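Local coordinates for protein anopheles gambiae adenosine kinase (Anopheles gambiae, PDB 3LOO) that phosphorylates adenosine to AMP at the expense of ATP, as a mosquito adenosine kinase of the pfkB carbohydrate kinase family, at residues F102-E116 with V124-T138. Numbering follows the deposited sequence.
Sequences FFGCVGQDEYARILE and VNVQYQRSATSPTGT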
ATOM      1  N   PHE A 102      -6.918   8.736  -6.439  1.00 22.65           N
ATOM      2  CA  PHE A 102      -5.501   8.548  -6.096  1.00 22.60           C
ATOM      3  C   PHE A 102      -4.704   9.858  -6.221  1.00 22.09           C
ATOM      4  O   PHE A 102      -4.749  10.514  -7.264  1.00 22.11           O
ATOM      5  CB  PHE A 102      -4.849   7.414  -6.942  1.00 23.03           C
ATOM      6  CG  PHE A 102      -3.346   7.211  -6.630  1.00 21.50           C
ATOM      7  CD1 PHE A 102      -2.951   6.537  -5.489  1.00 20.73           C
ATOM      8  CD2 PHE A 102      -2.386   7.721  -7.450  1.00 22.04           C
ATOM      9  CE1 PHE A 102      -1.591   6.375  -5.155  1.00 22.77           C
ATOM     10  CE2 PHE A 102      -0.991   7.566  -7.128  1.00 23.71           C
ATOM     11  CZ  PHE A 102      -0.613   6.885  -5.972  1.00 20.26           C
ATOM     12  N   PHE A 103      -3.964  10.218  -5.166  1.00 21.96           N
ATOM     13  CA  PHE A 103      -3.015  11.336  -5.217  1.00 21.63           C
ATOM     14  C   PHE A 103      -1.578  10.812  -5.082  1.00 22.22           C
ATOM     15  O   PHE A 103      -1.275  10.046  -4.151  1.00 21.18           O
ATOM     16  CB  PHE A 103      -3.219  12.354  -4.089  1.00 22.32           C
ATOM     17  CG  PHE A 103      -4.519  13.120  -4.142  1.00 25.48           C
ATOM     18  CD1 PHE A 103      -4.816  13.964  -5.221  1.00 26.40           C
ATOM     19  CD2 PHE A 103      -5.397  13.067  -3.065  1.00 26.68           C
ATOM     20  CE1 PHE A 103      -5.994  14.706  -5.255  1.00 26.19           C
ATOM     21  CE2 PHE A 103      -6.594  13.819  -3.077  1.00 28.47           C
ATOM     22  CZ  PHE A 103      -6.877  14.643  -4.191  1.00 27.01           C
ATOM     23  N   GLY A 104      -0.717  11.255  -5.989  1.00 21.71           N
ATOM     24  CA  GLY A 104       0.729  11.018  -5.900  1.00 23.16           C
ATOM     25  C   GLY A 104       1.359  11.753  -7.072  1.00 23.77           C
ATOM     26  O   GLY A 104       0.635  12.344  -7.894  1.00 23.99           O
ATOM     27  N   CYS A 105       2.691  11.732  -7.142  1.00 23.98           N
ATOM     28  CA  CYS A 105       3.433  12.484  -8.165  1.00 24.35           C
ATOM     29  C   CYS A 105       4.185  11.614  -9.169  1.00 23.74           C
ATOM     30  O   CYS A 105       4.916  10.661  -8.796  1.00 22.82           O
ATOM     31  CB  CYS A 105       4.391  13.486  -7.496  1.00 24.51           C
ATOM     32  SG  CYS A 105       5.123  14.728  -8.661  1.00 29.45           S
ATOM     33  N   VAL A 106       4.015  11.958 -10.450  1.00 23.96           N
ATOM     34  CA  VAL A 106       4.618  11.223 -11.561  1.00 23.75           C
ATOM     35  C   VAL A 106       5.428  12.222 -12.379  1.00 25.04           C
ATOM     36  O   VAL A 106       5.352  13.441 -12.138  1.00 24.19           O
ATOM     37  CB  VAL A 106       3.580  10.529 -12.503  1.00 23.89           C
ATOM     38  CG1 VAL A 106       2.801   9.383 -11.792  1.00 24.62           C
ATOM     39  CG2 VAL A 106       2.619  11.556 -13.143  1.00 22.01           C
ATOM     40  N   GLY A 107       6.168  11.708 -13.359  1.00 25.28           N
ATOM     41  CA  GLY A 107       6.922  12.564 -14.273  1.00 26.41           C
ATOM     42  C   GLY A 107       6.028  12.908 -15.453  1.00 28.75           C
ATOM     43  O   GLY A 107       4.845  12.519 -15.496  1.00 27.51           O
ATOM     44  N   GLN A 108       6.594  13.615 -16.432  1.00 30.35           N
ATOM     45  CA  GLN A 108       5.870  13.862 -17.671  1.00 32.78           C
ATOM     46  C   GLN A 108       6.510  13.058 -18.765  1.00 32.85           C
ATOM     47  O   GLN A 108       7.297  13.596 -19.542  1.00 34.71           O
ATOM     48  CB  GLN A 108       5.888  15.343 -18.009  1.00 33.35           C
ATOM     49  CG  GLN A 108       4.772  16.053 -17.320  1.00 38.28           C
ATOM     50  CD  GLN A 108       5.018  17.515 -17.232  1.00 42.97           C
ATOM     51  OE1 GLN A 108       6.127  17.968 -17.448  1.00 48.67           O
ATOM     52  NE2 GLN A 108       3.984  18.272 -16.938  1.00 43.74           N
ATOM     53  N   ASP A 109       6.192  11.774 -18.823  1.00 31.87           N
ATOM     54  CA  ASP A 109       7.014  10.859 -19.592  1.00 30.58           C
ATOM     55  C   ASP A 109       6.207   9.668 -20.001  1.00 30.21           C
ATOM     56  O   ASP A 109       5.025   9.617 -19.687  1.00 31.85           O
ATOM     57  CB  ASP A 109       8.283  10.451 -18.817  1.00 30.34           C
ATOM     58  CG  ASP A 109       7.993   9.868 -17.442  1.00 30.72           C
ATOM     59  OD1 ASP A 109       6.837   9.524 -17.154  1.00 30.26           O
ATOM     60  OD2 ASP A 109       8.939   9.729 -16.646  1.00 31.73           O
ATOM     61  N   GLU A 110       6.808   8.725 -20.715  1.00 29.05           N
ATOM     62  CA  GLU A 110       6.077   7.540 -21.146  1.00 30.26           C
ATOM     63  C   GLU A 110       5.625   6.683 -19.956  1.00 29.52           C
ATOM     64  O   GLU A 110       4.593   6.045 -20.037  1.00 28.88           O
ATOM     65  CB  GLU A 110       6.930   6.608 -22.002  1.00 30.25           C
ATOM     66  CG  GLU A 110       7.540   7.159 -23.229  1.00 34.70           C
ATOM     67  CD  GLU A 110       8.269   6.066 -23.976  1.00 37.11           C
ATOM     68  OE1 GLU A 110       9.500   5.986 -23.858  1.00 34.39           O
ATOM     69  OE2 GLU A 110       7.581   5.238 -24.611  1.00 42.79           O
ATOM     70  N   TYR A 111       6.454   6.614 -18.910  1.00 28.32           N
ATOM     71  CA  TYR A 111       6.151   5.762 -17.759  1.00 27.85           C
ATOM     72  C   TYR A 111       4.900   6.257 -17.087  1.00 27.08           C
ATOM     73  O   TYR A 111       4.102   5.448 -16.684  1.00 26.66           O
ATOM     74  CB  TYR A 111       7.317   5.718 -16.742  1.00 26.62           C
ATOM     75  CG  TYR A 111       8.484   4.836 -17.132  1.00 24.83           C
ATOM     76  CD1 TYR A 111       8.450   4.033 -18.280  1.00 26.01           C
ATOM     77  CD2 TYR A 111       9.631   4.792 -16.334  1.00 22.64           C
ATOM     78  CE1 TYR A 111       9.524   3.200 -18.611  1.00 24.30           C
ATOM     79  CE2 TYR A 111      10.678   3.971 -16.635  1.00 23.89           C
ATOM     80  CZ  TYR A 111      10.631   3.180 -17.777  1.00 24.75           C
ATOM     81  OH  TYR A 111      11.718   2.387 -18.067  1.00 26.48           O
ATOM     82  N   ALA A 112       4.740   7.587 -16.956  1.00 28.14           N
ATOM     83  CA  ALA A 112       3.534   8.135 -16.357  1.00 28.74           C
ATOM     84  C   ALA A 112       2.267   7.766 -17.159  1.00 29.45           C
ATOM     85  O   ALA A 112       1.229   7.529 -16.543  1.00 28.74           O
ATOM     86  CB  ALA A 112       3.623   9.652 -16.161  1.00 28.15           C
ATOM     87  N   ARG A 113       2.344   7.705 -18.499  1.00 29.84           N
ATOM     88  CA  ARG A 113       1.126   7.338 -19.301  1.00 31.02           C
ATOM     89  C   ARG A 113       0.761   5.886 -19.149  1.00 30.82           C
ATOM     90  O   ARG A 113      -0.416   5.563 -19.191  1.00 31.35           O
ATOM     91  CB  ARG A 113       1.243   7.583 -20.815  1.00 31.58           C
ATOM     92  CG  ARG A 113       2.309   8.495 -21.249  1.00 36.08           C
ATOM     93  CD  ARG A 113       2.336   8.655 -22.781  1.00 44.15           C
ATOM     94  NE  ARG A 113       1.158   9.375 -23.210  1.00 45.17           N
ATOM     95  CZ  ARG A 113       1.119  10.690 -23.320  1.00 46.72           C
ATOM     96  NH1 ARG A 113       0.003  11.299 -23.704  1.00 47.98           N
ATOM     97  NH2 ARG A 113       2.200  11.380 -23.046  1.00 43.48           N
ATOM     98  N   ILE A 114       1.754   4.993 -19.017  1.00 29.96           N
ATOM     99  CA  ILE A 114       1.434   3.603 -18.698  1.00 29.08           C
ATOM    100  C   ILE A 114       0.639   3.516 -17.376  1.00 29.05           C
ATOM    101  O   ILE A 114      -0.378   2.797 -17.300  1.00 28.73           O
ATOM    102  CB  ILE A 114       2.709   2.692 -18.622  1.00 30.00           C
ATOM    103  CG1 ILE A 114       3.366   2.520 -20.012  1.00 29.76           C
ATOM    104  CG2 ILE A 114       2.360   1.325 -18.032  1.00 28.73           C
ATOM    105  CD1 ILE A 114       4.894   2.315 -19.946  1.00 30.73           C
ATOM    106  N   LEU A 115       1.098   4.245 -16.343  1.00 27.72           N
ATOM    107  CA  LEU A 115       0.430   4.238 -15.014  1.00 27.26           C
ATOM    108  C   LEU A 115      -0.979   4.866 -15.115  1.00 26.90           C
ATOM    109  O   LEU A 115      -1.959   4.294 -14.686  1.00 26.42           O
ATOM    110  CB  LEU A 115       1.268   5.008 -13.983  1.00 26.01           C
ATOM    111  CG  LEU A 115       2.648   4.409 -13.671  1.00 26.93           C
ATOM    112  CD1 LEU A 115       3.249   5.137 -12.467  1.00 23.37           C
ATOM    113  CD2 LEU A 115       2.561   2.876 -13.416  1.00 22.82           C
ATOM    114  N   GLU A 116      -1.050   6.051 -15.676  1.00 27.36           N
ATOM    115  CA  GLU A 116      -2.318   6.739 -15.906  1.00 29.97           C
ATOM    116  C   GLU A 116      -3.369   5.885 -16.602  1.00 29.85           C
ATOM    117  O   GLU A 116      -4.502   5.751 -16.140  1.00 28.95           O
ATOM    118  CB  GLU A 116      -2.042   7.915 -16.803  1.00 31.94           C
ATOM    119  CG  GLU A 116      -1.881   9.197 -16.102  1.00 38.88           C
ATOM    120  CD  GLU A 116      -3.090  10.043 -16.260  1.00 43.84           C
ATOM    121  OE1 GLU A 116      -3.085  11.217 -15.804  1.00 47.10           O
ATOM    122  OE2 GLU A 116      -4.052   9.516 -16.844  1.00 48.97           O
ATOM    123  N   VAL A 124     -10.003   4.015 -11.358  1.00 23.61           N
ATOM    124  CA  VAL A 124      -9.483   5.058 -10.474  1.00 23.05           C
ATOM    125  C   VAL A 124      -9.569   6.427 -11.103  1.00 23.95           C
ATOM    126  O   VAL A 124      -9.239   6.619 -12.299  1.00 24.39           O
ATOM    127  CB  VAL A 124      -8.007   4.742 -10.054  1.00 23.17           C
ATOM    128  CG1 VAL A 124      -7.503   5.736  -9.013  1.00 19.54           C
ATOM    129  CG2 VAL A 124      -7.930   3.288  -9.532  1.00 22.31           C
ATOM    130  N   ASN A 125      -9.985   7.395 -10.290  1.00 23.98           N
ATOM    131  CA  ASN A 125      -9.830   8.783 -10.624  1.00 24.40           C
ATOM    132  C   ASN A 125      -8.405   9.175 -10.189  1.00 24.70           C
ATOM    133  O   ASN A 125      -8.163   9.457  -9.013  1.00 23.39           O
ATOM    134  CB  ASN A 125     -10.902   9.635  -9.921  1.00 23.11           C
ATOM    135  CG  ASN A 125     -10.743  11.115 -10.199  1.00 25.52           C
ATOM    136  OD1 ASN A 125      -9.837  11.509 -10.925  1.00 27.27           O
ATOM    137  ND2 ASN A 125     -11.625  11.950  -9.627  1.00 23.41           N
ATOM    138  N   VAL A 126      -7.472   9.211 -11.138  1.00 25.96           N
ATOM    139  CA  VAL A 126      -6.094   9.556 -10.790  1.00 26.31           C
ATOM    140  C   VAL A 126      -5.908  11.062 -10.830  1.00 25.49           C
ATOM    141  O   VAL A 126      -6.254  11.710 -11.806  1.00 25.82           O
ATOM    142  CB  VAL A 126      -5.009   8.885 -11.680  1.00 27.22           C
ATOM    143  CG1 VAL A 126      -5.299   7.410 -11.829  1.00 26.65           C
ATOM    144  CG2 VAL A 126      -4.946   9.546 -12.992  1.00 30.33           C
ATOM    145  N   GLN A 127      -5.371  11.588  -9.751  1.00 24.52           N
ATOM    146  CA  GLN A 127      -5.146  13.025  -9.641  1.00 24.75           C
ATOM    147  C   GLN A 127      -3.668  13.259  -9.378  1.00 24.73           C
ATOM    148  O   GLN A 127      -3.255  13.656  -8.289  1.00 23.80           O
ATOM    149  CB  GLN A 127      -6.066  13.588  -8.573  1.00 24.48           C
ATOM    150  CG  GLN A 127      -7.544  13.482  -8.975  1.00 22.80           C
ATOM    151  CD  GLN A 127      -7.939  14.456 -10.084  1.00 26.33           C
ATOM    152  OE1 GLN A 127      -8.734  14.118 -10.974  1.00 28.31           O
ATOM    153  NE2 GLN A 127      -7.414  15.680 -10.020  1.00 20.89           N
ATOM    154  N   TYR A 128      -2.872  12.910 -10.392  1.00 25.58           N
ATOM    155  CA  TYR A 128      -1.405  12.988 -10.299  1.00 26.90           C
ATOM    156  C   TYR A 128      -0.926  14.440 -10.300  1.00 27.02           C
ATOM    157  O   TYR A 128      -1.340  15.229 -11.148  1.00 27.22           O
ATOM    158  CB  TYR A 128      -0.717  12.295 -11.484  1.00 25.13           C
ATOM    159  CG  TYR A 128      -0.817  10.779 -11.604  1.00 23.65           C
ATOM    160  CD1 TYR A 128      -0.972   9.926 -10.489  1.00 22.32           C
ATOM    161  CD2 TYR A 128      -0.740  10.194 -12.862  1.00 25.74           C
ATOM    162  CE1 TYR A 128      -1.046   8.514 -10.673  1.00 22.80           C
ATOM    163  CE2 TYR A 128      -0.782   8.806 -13.039  1.00 25.35           C
ATOM    164  CZ  TYR A 128      -0.940   7.973 -11.950  1.00 23.80           C
ATOM    165  OH  TYR A 128      -1.011   6.589 -12.202  1.00 25.07           O
ATOM    166  N   GLN A 129      -0.048  14.774  -9.365  1.00 27.65           N
ATOM    167  CA  GLN A 129       0.834  15.923  -9.509  1.00 30.09           C
ATOM    168  C   GLN A 129       1.902  15.557 -10.569  1.00 31.02           C
ATOM    169  O   GLN A 129       2.228  14.388 -10.765  1.00 30.13           O
ATOM    170  CB  GLN A 129       1.483  16.256  -8.150  1.00 30.00           C
ATOM    171  CG  GLN A 129       2.347  17.516  -8.105  1.00 34.77           C
ATOM    172  CD  GLN A 129       2.788  17.866  -6.691  1.00 37.70           C
ATOM    173  OE1 GLN A 129       2.678  17.064  -5.777  1.00 39.03           O
ATOM    174  NE2 GLN A 129       3.300  19.070  -6.514  1.00 42.44           N
ATOM    175  N   ARG A 130       2.414  16.561 -11.270  1.00 32.56           N
ATOM    176  CA  ARG A 130       3.347  16.347 -12.377  1.00 34.38           C
ATOM    177  C   ARG A 130       4.651  17.009 -12.034  1.00 35.88           C
ATOM    178  O   ARG A 130       4.676  18.177 -11.672  1.00 35.80           O
ATOM    179  CB  ARG A 130       2.829  16.954 -13.694  1.00 34.08           C
ATOM    180  CG  ARG A 130       1.620  16.295 -14.254  1.00 34.07           C
ATOM    181  CD  ARG A 130       2.024  14.954 -14.659  1.00 37.43           C
ATOM    182  NE  ARG A 130       0.895  14.181 -15.121  1.00 37.31           N
ATOM    183  CZ  ARG A 130       0.995  13.181 -15.990  1.00 37.64           C
ATOM    184  NH1 ARG A 130       2.191  12.860 -16.543  1.00 29.78           N
ATOM    185  NH2 ARG A 130      -0.116  12.534 -16.323  1.00 35.87           N
ATOM    186  N   SER A 131       5.733  16.255 -12.130  1.00 37.68           N
ATOM    187  CA  SER A 131       7.077  16.824 -12.024  1.00 39.97           C
ATOM    188  C   SER A 131       7.665  16.992 -13.432  1.00 41.20           C
ATOM    189  O   SER A 131       7.745  16.026 -14.214  1.00 42.05           O
ATOM    190  CB  SER A 131       7.968  15.901 -11.204  1.00 39.25           C
ATOM    191  OG  SER A 131       9.243  16.485 -11.011  1.00 41.17           O
ATOM    192  N   ALA A 132       8.100  18.194 -13.779  1.00 43.01           N
ATOM    193  CA  ALA A 132       8.809  18.328 -15.072  1.00 43.72           C
ATOM    194  C   ALA A 132      10.315  18.022 -14.942  1.00 43.67           C
ATOM    195  O   ALA A 132      11.008  17.785 -15.972  1.00 44.64           O
ATOM    196  CB  ALA A 132       8.563  19.695 -15.711  1.00 44.12           C
ATOM    197  N   THR A 133      10.803  17.978 -13.693  1.00 42.94           N
ATOM    198  CA  THR A 133      12.236  17.727 -13.423  1.00 41.48           C
ATOM    199  C   THR A 133      12.623  16.285 -13.194  1.00 40.03           C
ATOM    200  O   THR A 133      13.765  15.928 -13.475  1.00 41.16           O
ATOM    201  CB  THR A 133      12.804  18.563 -12.247  1.00 41.75           C
ATOM    202  OG1 THR A 133      12.227  18.119 -11.013  1.00 43.70           O
ATOM    203  CG2 THR A 133      12.553  20.069 -12.466  1.00 41.77           C
ATOM    204  N   SER A 134      11.725  15.449 -12.667  1.00 37.44           N
ATOM    205  CA  SER A 134      12.078  14.036 -12.481  1.00 35.62           C
ATOM    206  C   SER A 134      11.250  13.099 -13.357  1.00 33.65           C
ATOM    207  O   SER A 134      10.075  13.388 -13.677  1.00 33.38           O
ATOM    208  CB  SER A 134      11.971  13.591 -11.008  1.00 35.57           C
ATOM    209  OG  SER A 134      12.601  14.522 -10.141  1.00 39.08           O
ATOM    210  N   PRO A 135      11.854  11.960 -13.743  1.00 31.48           N
ATOM    211  CA  PRO A 135      11.064  10.952 -14.423  1.00 29.93           C
ATOM    212  C   PRO A 135      10.161  10.204 -13.424  1.00 28.58           C
ATOM    213  O   PRO A 135      10.448  10.195 -12.239  1.00 28.40           O
ATOM    214  CB  PRO A 135      12.122   9.984 -14.968  1.00 30.03           C
ATOM    215  CG  PRO A 135      13.293  10.106 -14.001  1.00 30.08           C
ATOM    216  CD  PRO A 135      13.229  11.499 -13.423  1.00 31.19           C
ATOM    217  N   THR A 136       9.114   9.540 -13.923  1.00 27.61           N
ATOM    218  CA  THR A 136       8.273   8.657 -13.096  1.00 25.20           C
ATOM    219  C   THR A 136       9.117   7.630 -12.348  1.00 24.44           C
ATOM    220  O   THR A 136      10.086   7.143 -12.877  1.00 24.91           O
ATOM    221  CB  THR A 136       7.112   8.050 -13.942  1.00 25.46           C
ATOM    222  OG1 THR A 136       6.335   9.144 -14.474  1.00 23.89           O
ATOM    223  CG2 THR A 136       6.187   7.134 -13.123  1.00 21.22           C
ATOM    224  N   GLY A 137       8.760   7.355 -11.093  1.00 24.17           N
ATOM    225  CA  GLY A 137       9.472   6.418 -10.247  1.00 22.56           C
ATOM    226  C   GLY A 137       9.199   5.000 -10.710  1.00 22.81           C
ATOM    227  O   GLY A 137       8.203   4.732 -11.400  1.00 21.74           O
ATOM    228  N   THR A 138      10.093   4.092 -10.328  1.00 23.61           N
ATOM    229  CA  THR A 138      10.003   2.716 -10.731  1.00 24.56           C
ATOM    230  C   THR A 138      10.364   1.877  -9.517  1.00 25.35           C
ATOM    231  O   THR A 138      10.966   2.387  -8.545  1.00 24.96           O
ATOM    232  CB  THR A 138      11.004   2.373 -11.885  1.00 24.95           C
ATOM    233  OG1 THR A 138      12.359   2.632 -11.465  1.00 26.43           O
ATOM    234  CG2 THR A 138      10.705   3.173 -13.143  1.00 22.99           C
TER
HETATM  235  O   HOH W   1       6.369   8.522  -9.889  1.00 23.06           O
HETATM  236  O   HOH W   2       9.305  14.030 -16.190  1.00 37.54           O
HETATM  237  O   HOH W   3       2.868  11.554 -19.373  1.00 42.07           O
HETATM  238  O   HOH W   4      -3.821  12.725 -13.210  1.00 37.33           O
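Thr136 and Asp109 meet through two hydrogen bonds: Thr136 N donates to Asp109 OD2 at 2.7 Å and Thr136 OG1 to Asp109 OD1 at 2.8 Å, each on the syn side and 16-17° out of the carboxylate plane. Asp109 OD1 also accepts from Ala112 N, making Asp109 the N-cap of the helix that starts at Glu110. Thr136 OG1 lies anti to its carbonyl carbon (chi1 -59°), where it additionally accepts from Gly107 N at 2.8 Å, so donor and acceptor roles are both used. Backbone hydrogen bonds such as Val106 N to Gln129 O (3.0 Å) and Ser131 N to Val106 O pair strands 100-107 and 125-131 in parallel, the second at the sheet's edge; with the helix between them they form a beta-alpha-beta unit of the kinase's large central sheet. Among apolar contacts, Val106 CG1 sits 3.7 Å from the Tyr128 ring centroid, 7° off the normal, a CH-pi contact; Val126 CB covers the opposite face and Phe102 CE2 meets the edge. Val106 CG2 lies over one face of the Arg130 guanidinium, offset toward its rim. Of the polar side-chain ends, the Tyr128 hydroxyl is hydrogen-bonded with Gln84 OE1 of helix 82-94. Arg130 NH2 forms a long salt bridge with Glu116 OE1 (3.3 Å), and NH1 a weak hydrogen bond to Gly107 O.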